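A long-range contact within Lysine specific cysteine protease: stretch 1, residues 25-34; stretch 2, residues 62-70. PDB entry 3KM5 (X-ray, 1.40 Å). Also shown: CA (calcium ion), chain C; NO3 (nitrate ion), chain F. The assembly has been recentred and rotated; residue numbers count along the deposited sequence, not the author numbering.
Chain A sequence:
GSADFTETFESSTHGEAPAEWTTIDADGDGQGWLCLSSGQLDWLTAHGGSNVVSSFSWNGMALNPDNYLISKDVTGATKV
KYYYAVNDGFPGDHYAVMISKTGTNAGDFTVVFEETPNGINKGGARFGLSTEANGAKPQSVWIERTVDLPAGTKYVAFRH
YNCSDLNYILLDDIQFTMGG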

# COMPACT_ATOMS: atom_id res chain seq x y z
N ASP A 25 4.50 11.67 -4.02
CA ASP A 25 4.47 12.20 -2.65
C ASP A 25 3.64 13.48 -2.66
O ASP A 25 4.23 14.56 -2.67
CB ASP A 25 5.91 12.49 -2.22
CG ASP A 25 6.01 13.22 -0.90
OD1 ASP A 25 5.10 13.05 -0.05
OD2 ASP A 25 6.98 13.96 -0.71
N ALA A 26 2.32 13.40 -2.77
CA ALA A 26 1.54 14.59 -3.04
C ALA A 26 1.50 15.55 -1.86
O ALA A 26 1.41 16.76 -2.09
CB ALA A 26 0.13 14.17 -3.47
N ASP A 27 1.60 15.07 -0.62
CA ASP A 27 1.63 16.00 0.52
C ASP A 27 2.97 16.73 0.61
O ASP A 27 3.06 17.79 1.25
CB ASP A 27 1.38 15.27 1.82
CG ASP A 27 2.34 14.13 2.00
OD1 ASP A 27 2.21 13.10 1.29
OD2 ASP A 27 3.26 14.27 2.79
N GLY A 28 4.04 16.16 0.02
CA GLY A 28 5.33 16.84 -0.02
C GLY A 28 6.27 16.66 1.13
O GLY A 28 7.22 17.44 1.26
N ASP A 29 6.08 15.67 1.99
CA ASP A 29 6.95 15.46 3.15
C ASP A 29 8.17 14.53 2.90
O ASP A 29 8.87 14.16 3.83
CB ASP A 29 6.18 14.92 4.37
CG ASP A 29 5.69 13.50 4.20
OD1 ASP A 29 5.91 12.91 3.11
OD2 ASP A 29 5.08 12.97 5.15
N GLY A 30 8.43 14.14 1.66
CA GLY A 30 9.62 13.31 1.38
C GLY A 30 9.51 11.88 1.87
O GLY A 30 10.50 11.16 1.95
N GLN A 31 8.29 11.44 2.15
CA GLN A 31 7.99 10.07 2.60
C GLN A 31 6.82 9.52 1.78
O GLN A 31 5.81 10.21 1.58
CB GLN A 31 7.65 10.07 4.11
CG GLN A 31 8.84 10.64 4.94
CD GLN A 31 8.68 10.64 6.43
OE1 GLN A 31 8.77 11.69 7.07
NE2 GLN A 31 8.47 9.48 6.99
N GLY A 32 6.97 8.30 1.25
CA GLY A 32 5.97 7.78 0.37
C GLY A 32 5.99 6.27 0.39
O GLY A 32 6.41 5.66 1.38
N TRP A 33 5.49 5.69 -0.70
CA TRP A 33 5.44 4.23 -0.83
C TRP A 33 6.82 3.63 -1.08
O TRP A 33 7.53 4.07 -2.00
CB TRP A 33 4.52 3.85 -1.98
CG TRP A 33 3.06 4.08 -1.73
CD1 TRP A 33 2.34 5.15 -2.15
CD2 TRP A 33 2.13 3.21 -1.07
NE1 TRP A 33 1.03 5.00 -1.80
CE2 TRP A 33 0.87 3.83 -1.10
CE3 TRP A 33 2.25 1.99 -0.40
CZ2 TRP A 33 -0.28 3.21 -0.59
CZ3 TRP A 33 1.12 1.40 0.14
CH2 TRP A 33 -0.12 2.03 0.06
N LEU A 34 7.19 2.63 -0.29
CA LEU A 34 8.47 1.95 -0.40
C LEU A 34 8.27 0.45 -0.28
O LEU A 34 7.46 -0.01 0.53
CB LEU A 34 9.43 2.35 0.73
CG LEU A 34 9.98 3.78 0.78
CD1 LEU A 34 10.81 3.90 2.05
CD2 LEU A 34 10.83 4.09 -0.42
CA CA C . 4.25 11.86 1.71
N NO3 F . 10.13 7.39 1.43
O1 NO3 F . 9.56 7.53 0.17
O2 NO3 F . 9.37 6.96 2.50
O3 NO3 F . 11.50 7.68 1.66
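Stretch 2 62-70: ALNPDNYLI

Calcium-binding loops rich in aspartate often borrow a ligand from a distant part of the chain, and in doing so the metal fastens two segments that sequence alone would not pair. The contact between residues 25-34 and 62-70 illustrates the principle. Stretch 1 is mostly irregular and curls around the ion. Stretch 2 enters as loop and continues as an extended strand that includes Asn-67 to Ile-70. The two run antiparallel where Asp-25 faces Asn-67 as a non-hydrogen-bonded bridge pair, their CA atoms 4.9 Å apart and their side chains on the same face of the sheet; farther along, the CA atoms of Asp-27 and Asp-66 lie 5.0 Å apart. Together the stretches bury 611 Å².

Trp-33 is covered most extensively. Its indole lies against the strand, with NE1 donating a hydrogen bond to Asn-67 O at 3.0 Å, near the plane of the ring. Leu-69 lies over one ring face: its CB is 3.5 Å from the centroid of the five-membered ring and nearly on the ring normal, a CH-pi contact. One side chain thus satisfies a strand carbonyl at its edge and packs on an aliphatic group with its face. The m rotamer of Trp-33 and the t rotamer of Leu-69 accompany this arrangement.

Asn-67, the second most covered residue, supplies the metal link. Its OD1 binds calcium at 2.4 Å, joining Asp-25 OD1 at 2.3 Å, both carboxylate oxygens of Asp-27, Asp-29 OD1, the backbone oxygen of Gln-31 and one water. The crowding of oxygens follows from this shared ion: Asn-67 OD1 approaches both Asp-27 OD1 and Gln-31 O to 3.1 Å without any hydrogen bond between them.

Leu-63, third in covered area, works at the loop end of stretch 2. Its CD1 comes within 3.2 Å of Gln-31 NE2, and its CD2 lies 3.7 Å from Asp-29 OD2, so the leucine abuts the polar side chains of the calcium loop.

Between these anchors, Asp-27 OD1 does double duty, binding calcium while accepting a hydrogen bond from Asp-66 N at 2.8 Å. In return, Asp-66 O receives weak hydrogen bonds from Ala-26 N at 2.9 Å and Asp-27 N at 3.4 Å. Water completes the seam nearby, one molecule donating to both Asp-27 OD2 and Asn-64 O at 2.7 and 3.1 Å from its oxygen. Metal coordination, backbone polarity and aromatic packing therefore succeed one another along a single short interface.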

# COMPACT_ATOMS: atom_id res chain seq x y z
N ALA A 62 5.05 11.43 13.64
CA ALA A 62 3.70 11.49 13.07
C ALA A 62 3.73 12.14 11.69
O ALA A 62 4.47 13.10 11.48
CB ALA A 62 2.79 12.28 13.98
N LEU A 63 2.91 11.62 10.77
CA LEU A 63 2.83 12.07 9.37
C LEU A 63 1.38 12.27 8.95
O LEU A 63 0.48 11.69 9.57
CB LEU A 63 3.47 11.03 8.44
CG LEU A 63 4.90 10.66 8.77
CD1 LEU A 63 5.42 9.44 7.99
CD2 LEU A 63 5.83 11.86 8.59
N ASN A 64 1.20 13.05 7.90
CA ASN A 64 -0.06 13.38 7.26
C ASN A 64 0.04 13.03 5.76
O ASN A 64 0.21 13.90 4.89
CB ASN A 64 -0.39 14.87 7.43
CG ASN A 64 -0.91 15.20 8.81
OD1 ASN A 64 -0.18 15.14 9.81
ND2 ASN A 64 -2.19 15.58 8.87
N PRO A 65 0.02 11.72 5.47
CA PRO A 65 0.31 11.34 4.09
C PRO A 65 -0.74 11.69 3.05
O PRO A 65 -1.93 11.81 3.34
CB PRO A 65 0.41 9.81 4.18
CG PRO A 65 -0.46 9.46 5.36
CD PRO A 65 -0.13 10.53 6.33
N ASP A 66 -0.27 11.86 1.83
CA ASP A 66 -1.09 11.80 0.63
C ASP A 66 -0.21 11.21 -0.47
O ASP A 66 0.37 11.92 -1.30
CB ASP A 66 -1.68 13.17 0.27
CG ASP A 66 -2.69 13.08 -0.88
OD1 ASP A 66 -2.96 11.97 -1.34
OD2 ASP A 66 -3.15 14.13 -1.41
N ASN A 67 -0.06 9.89 -0.38
CA ASN A 67 0.92 9.16 -1.15
C ASN A 67 0.23 8.26 -2.17
O ASN A 67 -0.64 7.45 -1.82
CB ASN A 67 1.79 8.27 -0.24
CG ASN A 67 2.50 9.02 0.85
OD1 ASN A 67 2.85 10.17 0.69
ND2 ASN A 67 2.80 8.31 1.94
N TYR A 68 0.60 8.41 -3.44
CA TYR A 68 0.06 7.57 -4.52
C TYR A 68 1.05 6.52 -5.00
O TYR A 68 2.21 6.82 -5.26
CB TYR A 68 -0.32 8.44 -5.74
CG TYR A 68 -1.45 9.45 -5.59
CD1 TYR A 68 -2.64 9.31 -6.32
CD2 TYR A 68 -1.27 10.56 -4.85
CE1 TYR A 68 -3.64 10.24 -6.25
CE2 TYR A 68 -2.29 11.52 -4.76
CZ TYR A 68 -3.45 11.34 -5.47
OH TYR A 68 -4.43 12.33 -5.37
N LEU A 69 0.54 5.33 -5.15
CA LEU A 69 1.25 4.20 -5.75
C LEU A 69 0.50 3.85 -7.04
O LEU A 69 -0.66 3.43 -6.97
CB LEU A 69 1.27 3.03 -4.78
CG LEU A 69 1.85 1.71 -5.33
CD1 LEU A 69 3.31 1.88 -5.56
CD2 LEU A 69 1.63 0.64 -4.32
N ILE A 70 1.16 4.00 -8.19
CA ILE A 70 0.51 3.93 -9.50
C ILE A 70 1.07 2.80 -10.37
O ILE A 70 2.28 2.67 -10.58
CB ILE A 70 0.67 5.29 -10.24
CG1 ILE A 70 0.11 6.42 -9.38
CG2 ILE A 70 -0.02 5.30 -11.61
CD1 ILE A 70 0.43 7.87 -9.88
O HOH W 1 2.57 15.87 4.81
O HOH W 2 3.69 14.32 6.94
O HOH W 3 3.57 11.10 3.93